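Local coordinates for protein branched-chain-amino-acid aminotransferase (Deinococcus radiodurans, PDB 3UZO) that probably transfers the amino group between leucine, valine or isoleucine and 2-oxoglutarate, using pyridoxal 5'-phosphate as cofactor, at residues T183-S188 with D221-I226; A81-D86 with H131-Y136; Y71-F76 with L108-L113. All coordinates share one frame; numbering follows the deposited sequence.

Contact 1: T183-S188 with D221-I226; sequences TNFITS and DFADVI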
loop_
_atom_site.group_PDB
_atom_site.type_symbol
_atom_site.label_atom_id
_atom_site.label_comp_id
_atom_site.label_asym_id
_atom_site.label_seq_id
_atom_site.Cartn_x
_atom_site.Cartn_y
_atom_site.Cartn_z
ATOM N N THR A 183 -14.305 -12.342 -20.990
ATOM C CA THR A 183 -13.302 -13.107 -20.267
ATOM C C THR A 183 -13.931 -13.507 -18.945
ATOM O O THR A 183 -14.955 -12.937 -18.543
ATOM C CB THR A 183 -12.020 -12.288 -19.994
ATOM O OG1 THR A 183 -12.363 -11.057 -19.350
ATOM C CG2 THR A 183 -11.289 -12.004 -21.289
ATOM N N ASN A 184 -13.329 -14.475 -18.267
ATOM C CA ASN A 184 -13.870 -14.955 -17.008
ATOM C C ASN A 184 -13.117 -14.442 -15.790
ATOM O O ASN A 184 -11.925 -14.129 -15.856
ATOM C CB ASN A 184 -13.897 -16.488 -17.008
ATOM C CG ASN A 184 -14.568 -17.053 -18.250
ATOM O OD1 ASN A 184 -15.586 -16.531 -18.709
ATOM N ND2 ASN A 184 -14.006 -18.131 -18.794
ATOM N N PHE A 185 -13.834 -14.348 -14.680
ATOM C CA PHE A 185 -13.265 -13.873 -13.431
ATOM C C PHE A 185 -13.591 -14.889 -12.336
ATOM O O PHE A 185 -14.523 -15.688 -12.478
ATOM C CB PHE A 185 -13.836 -12.490 -13.090
ATOM C CG PHE A 185 -13.440 -11.411 -14.070
ATOM C CD1 PHE A 185 -13.965 -11.391 -15.359
ATOM C CD2 PHE A 185 -12.519 -10.432 -13.709
ATOM C CE1 PHE A 185 -13.575 -10.411 -16.281
ATOM C CE2 PHE A 185 -12.122 -9.446 -14.621
ATOM C CZ PHE A 185 -12.651 -9.437 -15.909
ATOM N N ILE A 186 -12.825 -14.854 -11.251
ATOM C CA ILE A 186 -13.016 -15.793 -10.158
ATOM C C ILE A 186 -12.983 -15.124 -8.781
ATOM O O ILE A 186 -12.230 -14.173 -8.554
ATOM C CB ILE A 186 -11.931 -16.899 -10.229
ATOM C CG1 ILE A 186 -12.140 -17.930 -9.128
ATOM C CG2 ILE A 186 -10.538 -16.266 -10.152
ATOM C CD1 ILE A 186 -11.259 -19.190 -9.296
ATOM N N THR A 187 -13.817 -15.624 -7.873
ATOM C CA THR A 187 -13.896 -15.103 -6.514
ATOM C C THR A 187 -12.616 -15.460 -5.773
ATOM O O THR A 187 -11.892 -16.371 -6.181
ATOM C CB THR A 187 -15.098 -15.717 -5.755
ATOM O OG1 THR A 187 -16.319 -15.316 -6.386
ATOM C CG2 THR A 187 -15.113 -15.261 -4.307
ATOM N N SER A 188 -12.336 -14.737 -4.695
ATOM C CA SER A 188 -11.148 -14.989 -3.892
ATOM C C SER A 188 -11.406 -14.753 -2.410
ATOM O O SER A 188 -12.249 -13.931 -2.037
ATOM C CB SER A 188 -9.998 -14.083 -4.341
ATOM O OG SER A 188 -8.850 -14.303 -3.541
ATOM N N ASP A 221 -6.363 -19.624 -15.406
ATOM C CA ASP A 221 -6.874 -19.157 -16.691
ATOM C C ASP A 221 -7.938 -18.063 -16.624
ATOM O O ASP A 221 -8.642 -17.824 -17.606
ATOM C CB ASP A 221 -7.401 -20.336 -17.511
ATOM C CG ASP A 221 -6.324 -21.355 -17.816
ATOM O OD1 ASP A 221 -5.272 -20.957 -18.362
ATOM O OD2 ASP A 221 -6.526 -22.552 -17.511
ATOM N N PHE A 222 -8.061 -17.403 -15.476
ATOM C CA PHE A 222 -9.027 -16.318 -15.342
ATOM C C PHE A 222 -8.321 -14.990 -15.580
ATOM O O PHE A 222 -7.128 -14.859 -15.311
ATOM C CB PHE A 222 -9.660 -16.306 -13.954
ATOM C CG PHE A 222 -10.526 -17.496 -13.673
ATOM C CD1 PHE A 222 -9.986 -18.650 -13.114
ATOM C CD2 PHE A 222 -11.882 -17.467 -13.979
ATOM C CE1 PHE A 222 -10.791 -19.762 -12.862
ATOM C CE2 PHE A 222 -12.695 -18.572 -13.732
ATOM C CZ PHE A 222 -12.148 -19.721 -13.173
ATOM N N ALA A 223 -9.064 -14.012 -16.087
ATOM C CA ALA A 223 -8.514 -12.694 -16.366
ATOM C C ALA A 223 -8.101 -11.987 -15.083
ATOM O O ALA A 223 -7.045 -11.351 -15.027
ATOM C CB ALA A 223 -9.544 -11.845 -17.124
ATOM N N ASP A 224 -8.927 -12.114 -14.050
ATOM C CA ASP A 224 -8.651 -11.457 -12.782
ATOM C C ASP A 224 -9.630 -11.952 -11.720
ATOM O O ASP A 224 -10.475 -12.812 -11.974
ATOM C CB ASP A 224 -8.809 -9.938 -12.965
ATOM C CG ASP A 224 -8.152 -9.123 -11.857
ATOM O OD1 ASP A 224 -8.389 -7.894 -11.823
ATOM O OD2 ASP A 224 -7.405 -9.689 -11.027
ATOM N N VAL A 225 -9.509 -11.394 -10.525
ATOM C CA VAL A 225 -10.380 -11.756 -9.422
ATOM C C VAL A 225 -11.472 -10.705 -9.290
ATOM O O VAL A 225 -11.251 -9.526 -9.572
ATOM C CB VAL A 225 -9.587 -11.804 -8.077
ATOM C CG1 VAL A 225 -10.547 -11.822 -6.893
ATOM C CG2 VAL A 225 -8.691 -13.032 -8.041
ATOM N N ILE A 226 -12.670 -11.129 -8.916
ATOM C CA ILE A 226 -13.713 -10.152 -8.664
ATOM C C ILE A 226 -13.812 -10.246 -7.159
ATOM O O ILE A 226 -14.063 -11.319 -6.608
ATOM C CB ILE A 226 -15.061 -10.498 -9.315
ATOM C CG1 ILE A 226 -14.953 -10.327 -10.832
ATOM C CG2 ILE A 226 -16.140 -9.562 -8.784
ATOM C CD1 ILE A 226 -16.270 -10.431 -11.571
HETATM O O HOH W 1 -11.577 -19.034 -18.055
HETATM O O HOH W 2 -13.684 -12.462 -4.192
#
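Ile186 and Val225 lie side by side where strand 183-186 and the short strand 224-225 run parallel, the two strands of a beta-alpha-beta unit whose crossover is helix 204-219. Three backbone hydrogen bonds join them. Ala223 N donates to Asn184 O (2.9 Å). Further along, Ile186 is held through both its backbone N and its backbone O: the N donates to Asp224 O at 3.2 Å, and the O accepts from Ile226 N at 3.1 Å.

Aromatic packing occupies both faces of this pairing. On the face of Ile186, the beta-branched side chain sits squarely over the Phe222 ring, with CB 3.7 Å from the ring centroid in a CH-pi contact. CG1 of Ile186 is anti to the backbone N (chi1 -178°), and this carries CD1 out over the CE1 and CZ side of the ring while CG2 lies over CG and CD1. Ala217 of the crossover helix also touches Ile186, Phe222 and Val225. On the face of Phe185, Ile226 crosses that side chain at about a right angle, its CG1 3.3 Å from Phe185 CB, while Ala223 CB stands over the rim of the ring; a methyl is small enough to fit there.

Water serves the ends. One water accepts from Asn184 ND2, which also bonds Glu326, and donates to Asp221 O; another accepts from Ser188 N and lies 2.7 Å from Ile226 O, spanning the two segments beyond the last direct bond.

Asp224 turns its carboxylate back to its own chain, OD2 taking a weak bond from Val225 N; its side chain lies about 4 Å from Gly240, a pyridoxal 5'-phosphate-binding residue. With just three backbone bonds between the segments, the pairing must lean on Ile186 over Phe222 and on Ile226 and Ala223 against Phe185.

Contact 2: A81-D86 with H131-Y136; sequences AYRCAD and HFLPPY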
loop_
_atom_site.group_PDB
_atom_site.type_symbol
_atom_site.label_atom_id
_atom_site.label_comp_id
_atom_site.label_asym_id
_atom_site.label_seq_id
_atom_site.Cartn_x
_atom_site.Cartn_y
_atom_site.Cartn_z
ATOM N N ALA A 81 -5.903 9.847 -24.199
ATOM C CA ALA A 81 -6.057 10.863 -25.237
ATOM C C ALA A 81 -6.396 10.029 -26.475
ATOM O O ALA A 81 -5.854 8.927 -26.651
ATOM C CB ALA A 81 -4.744 11.629 -25.443
ATOM N N TYR A 82 -7.295 10.526 -27.317
ATOM C CA TYR A 82 -7.703 9.782 -28.508
ATOM C C TYR A 82 -7.638 10.602 -29.793
ATOM O O TYR A 82 -7.944 11.787 -29.801
ATOM C CB TYR A 82 -9.140 9.255 -28.356
ATOM C CG TYR A 82 -9.462 8.541 -27.047
ATOM C CD1 TYR A 82 -9.728 9.263 -25.876
ATOM C CD2 TYR A 82 -9.552 7.148 -26.993
ATOM C CE1 TYR A 82 -10.081 8.612 -24.685
ATOM C CE2 TYR A 82 -9.901 6.485 -25.808
ATOM C CZ TYR A 82 -10.162 7.222 -24.663
ATOM O OH TYR A 82 -10.488 6.569 -23.496
ATOM N N ARG A 83 -7.253 9.953 -30.886
ATOM C CA ARG A 83 -7.174 10.614 -32.187
ATOM C C ARG A 83 -8.526 10.448 -32.878
ATOM O O ARG A 83 -8.960 9.326 -33.130
ATOM C CB ARG A 83 -6.078 9.967 -33.037
ATOM C CG ARG A 83 -5.907 10.563 -34.430
ATOM C CD ARG A 83 -4.555 11.260 -34.537
ATOM N NE ARG A 83 -4.645 12.672 -34.215
ATOM C CZ ARG A 83 -3.599 13.475 -34.024
ATOM N NH1 ARG A 83 -2.356 13.012 -34.106
ATOM N NH2 ARG A 83 -3.803 14.757 -33.772
ATOM N N CYS A 84 -9.193 11.558 -33.173
ATOM C CA CYS A 84 -10.495 11.506 -33.833
ATOM C C CYS A 84 -10.326 11.396 -35.350
ATOM O O CYS A 84 -9.256 11.694 -35.887
ATOM C CB CYS A 84 -11.306 12.760 -33.503
ATOM S SG CYS A 84 -11.587 13.049 -31.741
ATOM N N ALA A 85 -11.383 10.972 -36.032
ATOM C CA ALA A 85 -11.349 10.832 -37.483
ATOM C C ALA A 85 -11.070 12.167 -38.169
ATOM O O ALA A 85 -10.387 12.215 -39.193
ATOM C CB ALA A 85 -12.666 10.251 -37.987
ATOM N N ASP A 86 -11.582 13.254 -37.601
ATOM C CA ASP A 86 -11.370 14.560 -38.205
ATOM C C ASP A 86 -9.981 15.113 -37.945
ATOM O O ASP A 86 -9.675 16.233 -38.339
ATOM C CB ASP A 86 -12.443 15.559 -37.734
ATOM C CG ASP A 86 -12.322 15.919 -36.263
ATOM O OD1 ASP A 86 -13.140 16.738 -35.798
ATOM O OD2 ASP A 86 -11.428 15.395 -35.570
ATOM N N HIS A 131 3.164 12.377 -31.631
ATOM C CA HIS A 131 3.561 11.375 -32.609
ATOM C C HIS A 131 3.418 9.939 -32.096
ATOM O O HIS A 131 3.579 8.992 -32.866
ATOM C CB HIS A 131 4.999 11.634 -33.106
ATOM C CG HIS A 131 5.997 11.870 -32.011
ATOM N ND1 HIS A 131 5.907 12.930 -31.133
ATOM C CD2 HIS A 131 7.118 11.192 -31.667
ATOM C CE1 HIS A 131 6.927 12.892 -30.292
ATOM N NE2 HIS A 131 7.677 11.847 -30.595
ATOM N N PHE A 132 3.105 9.785 -30.806
ATOM C CA PHE A 132 2.911 8.464 -30.208
ATOM C C PHE A 132 1.422 8.130 -30.094
ATOM O O PHE A 132 1.053 7.055 -29.630
ATOM C CB PHE A 132 3.538 8.384 -28.815
ATOM C CG PHE A 132 5.036 8.216 -28.821
ATOM C CD1 PHE A 132 5.872 9.296 -28.548
ATOM C CD2 PHE A 132 5.607 6.973 -29.078
ATOM C CE1 PHE A 132 7.256 9.144 -28.528
ATOM C CE2 PHE A 132 6.994 6.807 -29.060
ATOM C CZ PHE A 132 7.820 7.900 -28.784
ATOM N N LEU A 133 0.571 9.062 -30.511
ATOM C CA LEU A 133 -0.874 8.862 -30.463
ATOM C C LEU A 133 -1.325 7.974 -31.622
ATOM O O LEU A 133 -1.192 8.352 -32.787
ATOM C CB LEU A 133 -1.594 10.215 -30.543
ATOM C CG LEU A 133 -3.121 10.185 -30.599
ATOM C CD1 LEU A 133 -3.670 9.514 -29.339
ATOM C CD2 LEU A 133 -3.658 11.616 -30.731
ATOM N N PRO A 134 -1.856 6.774 -31.321
ATOM C CA PRO A 134 -2.318 5.853 -32.373
ATOM C C PRO A 134 -3.338 6.515 -33.303
ATOM O O PRO A 134 -4.308 7.113 -32.839
ATOM C CB PRO A 134 -2.929 4.697 -31.575
ATOM C CG PRO A 134 -2.080 4.680 -30.329
ATOM C CD PRO A 134 -1.998 6.160 -29.989
ATOM N N PRO A 135 -3.131 6.419 -34.628
ATOM C CA PRO A 135 -4.072 7.033 -35.574
ATOM C C PRO A 135 -5.467 6.408 -35.579
ATOM O O PRO A 135 -5.657 5.263 -35.152
ATOM C CB PRO A 135 -3.363 6.880 -36.919
ATOM C CG PRO A 135 -2.564 5.622 -36.733
ATOM C CD PRO A 135 -1.995 5.811 -35.344
ATOM N N TYR A 136 -6.441 7.175 -36.061
ATOM C CA TYR A 136 -7.816 6.696 -36.134
ATOM C C TYR A 136 -7.846 5.484 -37.062
ATOM O O TYR A 136 -7.214 5.478 -38.118
ATOM C CB TYR A 136 -8.740 7.802 -36.659
ATOM C CG TYR A 136 -10.205 7.433 -36.608
ATOM C CD1 TYR A 136 -10.810 6.747 -37.661
ATOM C CD2 TYR A 136 -10.972 7.720 -35.481
ATOM C CE1 TYR A 136 -12.146 6.352 -37.587
ATOM C CE2 TYR A 136 -12.302 7.330 -35.395
ATOM C CZ TYR A 136 -12.884 6.646 -36.450
ATOM O OH TYR A 136 -14.197 6.260 -36.358
HETATM O O HOH W 3 -5.862 7.280 -30.781
#
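Leu133 and Arg83 meet where the end of strand 74-83, in the seven-stranded antiparallel sheet, is flanked by the loop that leads from helix 115-128 to strand 141-151. Their side chains pass at a slant. Leu133 CD2 lies 3.7 Å from Arg83 CB and also touches one face of the guanidinium, 3.6 Å above its plane and toward the rim. Bends at chi2 and chi3 fold the arginine chain round this methyl, so that its aliphatic part and flat head both pack on leucine while the charge is paired elsewhere: NH2 forms a salt bridge with Glu130 and a hydrogen bond to Gly87 O. The other branch, CD1, reaches Ala81 O at 3.5 Å. Arginine suits a partly exposed place, where its methylenes pack and its charge reaches Glu130, and leucine suits the buried place against it.

Pro134 O and Arg83 N are bridged by a water that donates to the first (2.6 Å) and accepts from the second (3.0 Å).

Farther out, Tyr136 turns its ring broadside to Ala85. With CG anti to the backbone N (chi1 -173°), the ring reaches past the strand end, its OH bonding Asp347. The ring edge faces Arg83 O, with Tyr136 CD2 3.5 Å from this buried oxygen, which has no hydrogen-bond partner in the model. Ala85 CB stands over the ring centre in a CH-pi contact, 3.7 Å from the centroid and 1° off the normal.

Contact 3: Y71-F76 with L108-L113; sequences YGQQCF and LLMPEL. With GLU (glutamic acid), chain F.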
loop_
_atom_site.group_PDB
_atom_site.type_symbol
_atom_site.label_atom_id
_atom_site.label_comp_id
_atom_site.label_asym_id
_atom_site.label_seq_id
_atom_site.Cartn_x
_atom_site.Cartn_y
_atom_site.Cartn_z
ATOM N N TYR A 71 6.489 3.583 2.971
ATOM C CA TYR A 71 5.150 3.633 3.546
ATOM C C TYR A 71 4.015 3.826 2.557
ATOM O O TYR A 71 2.989 4.418 2.891
ATOM C CB TYR A 71 5.109 4.727 4.611
ATOM C CG TYR A 71 6.249 4.616 5.589
ATOM C CD1 TYR A 71 7.277 5.557 5.599
ATOM C CD2 TYR A 71 6.333 3.533 6.471
ATOM C CE1 TYR A 71 8.366 5.428 6.456
ATOM C CE2 TYR A 71 7.420 3.392 7.333
ATOM C CZ TYR A 71 8.433 4.346 7.314
ATOM O OH TYR A 71 9.530 4.203 8.124
ATOM N N GLY A 72 4.211 3.314 1.344
ATOM C CA GLY A 72 3.206 3.407 0.300
ATOM C C GLY A 72 2.544 4.758 0.104
ATOM O O GLY A 72 1.396 4.817 -0.338
ATOM N N GLN A 73 3.241 5.847 0.419
ATOM C CA GLN A 73 2.635 7.164 0.229
ATOM C C GLN A 73 2.774 7.506 -1.246
ATOM O O GLN A 73 3.735 8.143 -1.677
ATOM C CB GLN A 73 3.315 8.219 1.095
ATOM C CG GLN A 73 2.650 9.584 0.978
ATOM C CD GLN A 73 3.103 10.551 2.048
ATOM O OE1 GLN A 73 4.306 10.739 2.267
ATOM N NE2 GLN A 73 2.138 11.178 2.726
ATOM N N GLN A 74 1.785 7.068 -2.009
ATOM C CA GLN A 74 1.788 7.239 -3.451
ATOM C C GLN A 74 0.355 7.069 -3.945
ATOM O O GLN A 74 -0.433 6.350 -3.336
ATOM C CB GLN A 74 2.654 6.134 -4.052
ATOM C CG GLN A 74 2.088 4.735 -3.718
ATOM C CD GLN A 74 3.003 3.584 -4.113
ATOM O OE1 GLN A 74 2.569 2.636 -4.774
ATOM N NE2 GLN A 74 4.267 3.654 -3.699
ATOM N N CYS A 75 0.020 7.725 -5.048
ATOM C CA CYS A 75 -1.304 7.586 -5.626
ATOM C C CYS A 75 -1.148 7.893 -7.099
ATOM O O CYS A 75 -0.165 8.515 -7.511
ATOM C CB CYS A 75 -2.309 8.540 -4.965
ATOM S SG CYS A 75 -2.160 10.288 -5.415
ATOM N N PHE A 76 -2.103 7.459 -7.903
ATOM C CA PHE A 76 -1.990 7.705 -9.327
ATOM C C PHE A 76 -3.329 7.749 -10.021
ATOM O O PHE A 76 -4.368 7.425 -9.443
ATOM C CB PHE A 76 -1.106 6.628 -9.973
ATOM C CG PHE A 76 -1.761 5.268 -10.063
ATOM C CD1 PHE A 76 -2.369 4.852 -11.242
ATOM C CD2 PHE A 76 -1.758 4.407 -8.974
ATOM C CE1 PHE A 76 -2.965 3.589 -11.337
ATOM C CE2 PHE A 76 -2.355 3.138 -9.057
ATOM C CZ PHE A 76 -2.954 2.733 -10.232
ATOM N N LEU A 108 -4.032 10.255 1.851
ATOM C CA LEU A 108 -2.690 9.900 2.291
ATOM C C LEU A 108 -1.881 11.104 2.780
ATOM O O LEU A 108 -0.653 11.041 2.877
ATOM C CB LEU A 108 -1.936 9.198 1.164
ATOM C CG LEU A 108 -2.523 7.859 0.704
ATOM C CD1 LEU A 108 -1.503 7.147 -0.179
ATOM C CD2 LEU A 108 -2.859 6.995 1.906
ATOM N N LEU A 109 -2.579 12.193 3.086
ATOM C CA LEU A 109 -1.943 13.417 3.570
ATOM C C LEU A 109 -0.917 13.993 2.601
ATOM O O LEU A 109 0.110 14.531 3.015
ATOM C CB LEU A 109 -1.291 13.166 4.934
ATOM C CG LEU A 109 -2.215 13.134 6.164
ATOM C CD1 LEU A 109 -3.491 12.363 5.870
ATOM C CD2 LEU A 109 -1.463 12.515 7.334
ATOM N N MET A 110 -1.190 13.877 1.308
ATOM C CA MET A 110 -0.290 14.424 0.297
ATOM C C MET A 110 -0.927 15.700 -0.246
ATOM O O MET A 110 -2.150 15.819 -0.276
ATOM C CB MET A 110 -0.071 13.425 -0.849
ATOM C CG MET A 110 0.515 12.093 -0.395
ATOM S SD MET A 110 1.230 11.098 -1.720
ATOM C CE MET A 110 -0.247 10.389 -2.436
ATOM N N PRO A 111 -0.103 16.672 -0.671
ATOM C CA PRO A 111 -0.590 17.947 -1.215
ATOM C C PRO A 111 -1.434 17.746 -2.470
ATOM O O PRO A 111 -1.104 16.926 -3.327
ATOM C CB PRO A 111 0.698 18.724 -1.482
ATOM C CG PRO A 111 1.702 17.635 -1.770
ATOM C CD PRO A 111 1.367 16.610 -0.711
ATOM N N GLU A 112 -2.526 18.497 -2.567
ATOM C CA GLU A 112 -3.436 18.389 -3.702
ATOM C C GLU A 112 -3.006 19.172 -4.939
ATOM O O GLU A 112 -2.287 20.173 -4.846
ATOM C CB GLU A 112 -4.828 18.862 -3.283
ATOM C CG GLU A 112 -5.421 18.097 -2.115
ATOM C CD GLU A 112 -6.522 18.876 -1.418
ATOM O OE1 GLU A 112 -7.521 19.228 -2.077
ATOM O OE2 GLU A 112 -6.381 19.143 -0.208
ATOM N N LEU A 113 -3.463 18.709 -6.100
ATOM C CA LEU A 113 -3.177 19.370 -7.368
ATOM C C LEU A 113 -4.487 19.880 -7.962
ATOM O O LEU A 113 -5.473 19.148 -8.035
ATOM C CB LEU A 113 -2.520 18.399 -8.339
ATOM C CG LEU A 113 -1.060 18.083 -8.027
ATOM C CD1 LEU A 113 -0.693 16.803 -8.709
ATOM C CD2 LEU A 113 -0.157 19.227 -8.477
HETATM N N GLU F . 8.549 0.073 10.731
HETATM C CA GLU F . 8.505 1.000 11.892
HETATM C C GLU F . 8.791 2.416 11.446
HETATM O O GLU F . 8.434 3.347 12.192
HETATM C CB GLU F . 9.535 0.592 12.938
HETATM C CG GLU F . 9.074 -0.515 13.854
HETATM C CD GLU F . 10.024 -0.737 15.009
HETATM O OE1 GLU F . 10.508 0.268 15.574
HETATM O OE2 GLU F . 10.274 -1.912 15.348
HETATM O OXT GLU F . 9.382 2.562 10.359
#
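The L-glutamate-binding Tyr71 stands at the head of the segment 71-76, whose following residues pack on the 108-113 loop at the dimer interface. Tyr71 itself meets the bound glutamate through its hydroxyl: OH lies 2.8 Å from GLU OXT, which is near the plane of the ring. Ile155 O is another partner of this hydroxyl, and Arg145 of the second subunit donates to it.

Across the contact, Gln73 does the polar work. Its chain is extended, with CG anti to the backbone N (chi1 -177°), which carries the amide out to the loop, where NE2 donates to Leu108 O at 2.8 Å. The bond runs with a C=O...N angle of 170° and lies in the plane of the amide. NE2 also bonds Thr159 OG1, while OE1 bonds Thr67 OG1 and Ala160 N, so both ends of the amide are used, as suits a buried glutamine. Leu108 is where helix 94-107 leaves helical geometry, and Leu109, with positive phi, closes a Schellman motif.

The Met110 chain slides past that of Gln73 in the opposite direction, with SD 3.4 Å from Gln73 CG. A bend at chi3 (-79°) turns CE to Cys75 SG, 3.5 Å away, an apolar contact of the terminal methyl with the thiol sulfur. Leu108 CD1 touches Gln74 O at 3.4 Å, a carbonyl with no hydrogen-bond partner in the model.

Between the two segments, then, one hydrogen bond, from Gln73 to the Leu108 carbonyl, ties the end of helix 94-107 to the segment after Tyr71, while methionine and leucine fill in around it.

In the fold
Contact 3 is the buried one, while contacts 1 and 2 are partly buried, and contact 2 reaches exposed residues at its outer end. Contacts 2 and 3 share strand 74-83, one at each end, with nearest atoms about 14 Å apart and segments that alternate along the chain; contact 1 belongs to the other, mixed sheet and follows both. The chemistry varies accordingly: contact 1 is held by backbone strand pairing, contact 2 by side-chain packing and a bridging water, contact 3 by one side-chain-to-backbone bond with sulfur packing. Of the three, contact 3 alone meets the second subunit and contains glutamate-pocket residues.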